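Local coordinates for protein transcription initiation factor IIB (Methanocaldococcus jannaschii, PDB 5O9J) that is a mini-intein of the HINT fold, the kind of domain that probably excises itself from its host transcription factor by protein splicing, at residues I12-N16 with G17-V21; R39-I43 with L44-K48. All coordinates share one frame; numbering follows the deposited sequence.

How the interactions relate
Two short beta hairpins, each closed by a two-residue turn, illustrate how an almost all-beta intein builds the margins of its sheets. Interaction 1 (12-16 with 17-21) comes first along the chain; helix 24-33 follows, and then interaction 2 (39-43 with 44-48). Their centres lie about 24 Å apart and their nearest atoms about 11 Å, so they do not touch. They belong to different antiparallel sheets: strand 18-23 is the outermost strand of one, strand 38-41 of the other. Each hairpin thus edges its own sheet, and the two, one with a type I' turn and one with a type II', are separate pieces of surface structure in the same splicing domain.

Interaction 1: residues I12-N16 with G17-V21; sequences IIKEN and GEIKV
Ile13 and Lys20 face each other across this hairpin as a hydrogen-bonded antiparallel pair. Ile13 N donates to Lys20 O at 2.8 Å in a nearly straight bond (178°), and Lys20 N returns one to Ile13 O. Glu15 and Glu18 repeat the exchange beside the turn, where Glu18 N reaches Glu15 O from above the carbonyl plane. Just after the turn, the Glu18 carboxylate takes the neighbouring Ile19 N on OE1. A water accepts from Gly17 N at 3.0 Å and donates weakly to Lys14 O.

Apolar contacts occur on both faces. Lys20 CG sits between its backbone N and carbonyl carbon (chi1 39°), and this brings it within 3.6 Å of Ile13 CG1, the two side chains crossing at a slant. On the reverse face the aliphatic part of Lys14 passes Ile19, CG to CG1 at 3.6 Å, while Ile12 and Val21 run side by side. Phe65 of strand 63-67 touches Ile12, Lys14 and Ile19.

Charge pairing joins Glu15 OE1 to Lys20 NZ at 3.5 Å, a salt bridge for which the lysine chain bends at chi3 (72°). The other carboxylate oxygen, OE2, pairs with Lys30, so two lysines hold this acid.

Asn16 and Gly17, both at positive phi, form the centre of a type I' turn, characteristic of tight two-residue beta hairpins.

Interaction 2: residues R39-I43 with L44-K48; sequences RREGI and LEIAK
Arg39 and Ile46 meet across a two-residue beta hairpin at the margin of an antiparallel sheet, a local contact in which strand 38-41 is outermost and strand 44-48 lies against strand 70-75. A type II' turn from Glu41 to Leu44 joins the strands, with Gly42 and Ile43 at its centre; Gly42, at phi 74°, takes the positive-phi position. Backbone bonds link Arg39 with Ile46 in both directions. Nearer the turn, Glu41 N donates to Leu44 O at 2.9 Å on a carbonyl lone pair, whereas the return bond from Leu44 N to Glu41 O is longer, 3.3 Å, and arrives from above the carbonyl plane.

The two faces of the hairpin use their arginines differently. On the face with Glu41 and Leu44, the Arg39 guanidinium lies over Ile46, whose CD1 is 3.6 Å above its plane. With chi1 at 72°, Arg39 CG is flanked by both backbone neighbours of CA, N and C, and from there the chain runs extended, which carries the flat group across the isoleucine. Ile46 CD1 also touches Glu41 CD at 3.7 Å, so the methyl is flanked by two charged side chains. Arg39 NH1 forms a salt bridge with Glu70, and its NH2 has a long one with Glu41 OE2.

On the reverse face Arg40 and Glu45 run alongside each other. Arg73 is the stronger partner of the glutamate through OE1. The Arg40 guanidinium and Glu45 carboxylate are stacked, their planes 13° apart; Arg40 NH2 and Glu45 OE2 make a long salt bridge of 3.9 Å in which no N-H points at the oxygen.

Interaction 1: residues I12-N16 with G17-V21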
loop_
_atom_site.group_PDB
_atom_site.type_symbol
_atom_site.label_atom_id
_atom_site.label_comp_id
_atom_site.label_asym_id
_atom_site.label_seq_id
_atom_site.Cartn_x
_atom_site.Cartn_y
_atom_site.Cartn_z
ATOM N N ILE A 12 10.571 2.489 2.767
ATOM C CA ILE A 12 12.015 2.461 2.783
ATOM C C ILE A 12 12.465 3.017 1.455
ATOM O O ILE A 12 12.122 2.473 0.411
ATOM C CB ILE A 12 12.555 1.013 3.012
ATOM C CG1 ILE A 12 12.118 0.497 4.386
ATOM C CG2 ILE A 12 14.060 0.980 2.890
ATOM C CD1 ILE A 12 12.111 -1.032 4.519
ATOM N N ILE A 13 13.215 4.113 1.476
ATOM C CA ILE A 13 13.555 4.782 0.228
ATOM C C ILE A 13 15.031 5.072 0.049
ATOM O O ILE A 13 15.811 5.030 1.000
ATOM C CB ILE A 13 12.815 6.135 0.086
ATOM C CG1 ILE A 13 13.230 7.094 1.208
ATOM C CG2 ILE A 13 11.317 5.929 0.090
ATOM C CD1 ILE A 13 12.649 8.500 1.057
ATOM N N LYS A 14 15.387 5.362 -1.199
ATOM C CA LYS A 14 16.629 6.046 -1.535
ATOM C C LYS A 14 16.290 7.420 -2.094
ATOM O O LYS A 14 15.586 7.515 -3.102
ATOM C CB LYS A 14 17.443 5.265 -2.565
ATOM C CG LYS A 14 18.498 4.356 -2.001
ATOM C CD LYS A 14 19.496 4.038 -3.092
ATOM C CE LYS A 14 20.303 2.803 -2.780
ATOM N NZ LYS A 14 21.274 2.531 -3.878
ATOM N N GLU A 15 16.769 8.479 -1.445
ATOM C CA GLU A 15 16.528 9.841 -1.931
ATOM C C GLU A 15 17.843 10.481 -2.371
ATOM O O GLU A 15 18.820 10.493 -1.610
ATOM C CB GLU A 15 15.851 10.698 -0.859
ATOM C CG GLU A 15 15.417 12.083 -1.344
ATOM C CD GLU A 15 14.643 12.864 -0.288
ATOM O OE1 GLU A 15 14.715 12.488 0.903
ATOM O OE2 GLU A 15 13.960 13.850 -0.648
ATOM N N ASN A 16 17.863 10.994 -3.603
ATOM C CA ASN A 16 19.068 11.560 -4.219
ATOM C C ASN A 16 20.313 10.713 -3.999
ATOM O O ASN A 16 21.420 11.239 -3.918
ATOM C CB ASN A 16 19.322 12.976 -3.699
ATOM C CG ASN A 16 18.281 13.956 -4.172
ATOM O OD1 ASN A 16 17.669 13.759 -5.222
ATOM N ND2 ASN A 16 18.066 15.019 -3.400
ATOM N N GLY A 17 20.121 9.403 -3.883
ATOM C CA GLY A 17 21.227 8.487 -3.682
ATOM C C GLY A 17 21.432 7.952 -2.274
ATOM O O GLY A 17 22.379 7.195 -2.050
ATOM N N GLU A 18 20.577 8.318 -1.321
ATOM C CA GLU A 18 20.732 7.735 0.011
ATOM C C GLU A 18 19.449 7.260 0.687
ATOM O O GLU A 18 18.351 7.797 0.478
ATOM C CB GLU A 18 21.459 8.710 0.942
ATOM C CG GLU A 18 22.987 8.524 0.942
ATOM C CD GLU A 18 23.443 7.063 1.041
ATOM O OE1 GLU A 18 22.705 6.211 1.592
ATOM O OE2 GLU A 18 24.545 6.760 0.528
ATOM N N ILE A 19 19.653 6.249 1.525
ATOM C CA ILE A 19 18.613 5.442 2.141
ATOM C C ILE A 19 18.028 6.094 3.380
ATOM O O ILE A 19 18.757 6.695 4.166
ATOM C CB ILE A 19 19.177 4.051 2.525
ATOM C CG1 ILE A 19 19.665 3.317 1.279
ATOM C CG2 ILE A 19 18.146 3.209 3.254
ATOM C CD1 ILE A 19 20.368 2.034 1.595
ATOM N N LYS A 20 16.713 5.971 3.550
ATOM C CA LYS A 20 16.041 6.415 4.771
ATOM C C LYS A 20 14.671 5.762 4.876
ATOM O O LYS A 20 14.190 5.162 3.908
ATOM C CB LYS A 20 15.922 7.945 4.812
ATOM C CG LYS A 20 15.598 8.579 3.482
ATOM C CD LYS A 20 15.737 10.099 3.533
ATOM C CE LYS A 20 17.192 10.526 3.613
ATOM N NZ LYS A 20 17.367 11.938 3.164
ATOM N N VAL A 21 14.064 5.861 6.056
ATOM C CA VAL A 21 12.781 5.225 6.337
ATOM C C VAL A 21 11.787 6.273 6.822
ATOM O O VAL A 21 11.968 6.857 7.893
ATOM C CB VAL A 21 12.902 4.131 7.405
ATOM C CG1 VAL A 21 11.558 3.428 7.588
ATOM C CG2 VAL A 21 13.991 3.141 7.047
HETATM O O HOH W 1 17.978 7.857 -5.322
#

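Interaction 2: residues R39-I43 with L44-K48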
loop_
_atom_site.group_PDB
_atom_site.type_symbol
_atom_site.label_atom_id
_atom_site.label_comp_id
_atom_site.label_asym_id
_atom_site.label_seq_id
_atom_site.Cartn_x
_atom_site.Cartn_y
_atom_site.Cartn_z
ATOM N N ARG A 39 0.766 18.513 -11.832
ATOM C CA ARG A 39 -0.375 18.564 -12.737
ATOM C C ARG A 39 -1.574 18.008 -11.995
ATOM O O ARG A 39 -1.425 17.434 -10.919
ATOM C CB ARG A 39 -0.105 17.780 -14.024
ATOM C CG ARG A 39 -0.102 16.264 -13.869
ATOM C CD ARG A 39 0.126 15.585 -15.216
ATOM N NE ARG A 39 -0.189 14.159 -15.167
ATOM C CZ ARG A 39 0.663 13.221 -14.764
ATOM N NH1 ARG A 39 1.889 13.556 -14.375
ATOM N NH2 ARG A 39 0.290 11.944 -14.748
ATOM N N ARG A 40 -2.763 18.185 -12.551
ATOM C CA ARG A 40 -3.966 17.728 -11.878
ATOM C C ARG A 40 -4.826 16.812 -12.739
ATOM O O ARG A 40 -4.874 16.934 -13.964
ATOM C CB ARG A 40 -4.801 18.924 -11.415
ATOM C CG ARG A 40 -4.179 19.711 -10.282
ATOM C CD ARG A 40 -5.168 20.722 -9.730
ATOM N NE ARG A 40 -4.895 21.053 -8.332
ATOM C CZ ARG A 40 -5.342 20.350 -7.296
ATOM N NH1 ARG A 40 -6.075 19.266 -7.495
ATOM N NH2 ARG A 40 -5.053 20.729 -6.060
ATOM N N GLU A 41 -5.494 15.880 -12.072
ATOM C CA GLU A 41 -6.495 15.027 -12.691
ATOM C C GLU A 41 -7.695 15.010 -11.761
ATOM O O GLU A 41 -7.947 14.028 -11.059
ATOM C CB GLU A 41 -5.961 13.613 -12.933
ATOM C CG GLU A 41 -4.774 13.556 -13.887
ATOM C CD GLU A 41 -4.440 12.141 -14.317
ATOM O OE1 GLU A 41 -5.189 11.216 -13.932
ATOM O OE2 GLU A 41 -3.433 11.956 -15.039
ATOM N N GLY A 42 -8.415 16.125 -11.739
ATOM C CA GLY A 42 -9.523 16.300 -10.826
ATOM C C GLY A 42 -9.026 16.548 -9.418
ATOM O O GLY A 42 -8.370 17.553 -9.144
ATOM N N ILE A 43 -9.335 15.613 -8.526
ATOM C CA ILE A 43 -8.913 15.700 -7.133
ATOM C C ILE A 43 -7.458 15.282 -6.979
ATOM O O ILE A 43 -6.867 15.445 -5.912
ATOM C CB ILE A 43 -9.790 14.819 -6.225
ATOM C CG1 ILE A 43 -9.850 13.389 -6.772
ATOM C CG2 ILE A 43 -11.188 15.410 -6.109
ATOM C CD1 ILE A 43 -10.690 12.440 -5.934
ATOM N N LEU A 44 -6.887 14.756 -8.061
ATOM C CA LEU A 44 -5.533 14.215 -8.051
ATOM C C LEU A 44 -4.453 15.255 -8.321
ATOM O O LEU A 44 -4.437 15.877 -9.382
ATOM C CB LEU A 44 -5.410 13.099 -9.088
ATOM C CG LEU A 44 -5.392 11.648 -8.611
ATOM C CD1 LEU A 44 -4.816 10.774 -9.713
ATOM C CD2 LEU A 44 -4.596 11.494 -7.317
ATOM N N GLU A 45 -3.551 15.418 -7.356
ATOM C CA GLU A 45 -2.345 16.233 -7.502
ATOM C C GLU A 45 -1.156 15.330 -7.816
ATOM O O GLU A 45 -0.810 14.479 -7.006
ATOM C CB GLU A 45 -2.067 17.009 -6.219
ATOM C CG GLU A 45 -2.073 18.519 -6.335
ATOM C CD GLU A 45 -2.011 19.194 -4.962
ATOM O OE1 GLU A 45 -2.557 18.629 -3.985
ATOM O OE2 GLU A 45 -1.408 20.283 -4.859
ATOM N N ILE A 46 -0.531 15.513 -8.973
ATOM C CA ILE A 46 0.551 14.635 -9.394
ATOM C C ILE A 46 1.838 15.403 -9.625
ATOM O O ILE A 46 1.850 16.400 -10.343
ATOM C CB ILE A 46 0.192 13.894 -10.690
ATOM C CG1 ILE A 46 -1.059 13.043 -10.483
ATOM C CG2 ILE A 46 1.360 13.044 -11.161
ATOM C CD1 ILE A 46 -1.831 12.792 -11.764
ATOM N N ALA A 47 2.923 14.937 -9.017
ATOM C CA ALA A 47 4.242 15.508 -9.263
ATOM C C ALA A 47 5.162 14.443 -9.784
ATOM O O ALA A 47 5.211 13.346 -9.232
ATOM C CB ALA A 47 4.820 16.120 -7.994
ATOM N N LYS A 48 5.893 14.753 -10.845
ATOM C CA LYS A 48 6.936 13.851 -11.295
ATOM C C LYS A 48 8.154 14.130 -10.424
ATOM O O LYS A 48 8.350 15.263 -9.992
ATOM C CB LYS A 48 7.245 14.039 -12.781
ATOM C CG LYS A 48 8.603 14.652 -13.062
ATOM C CD LYS A 48 9.223 13.999 -14.281
ATOM C CE LYS A 48 10.683 14.398 -14.460
ATOM N NZ LYS A 48 11.317 13.651 -15.589
#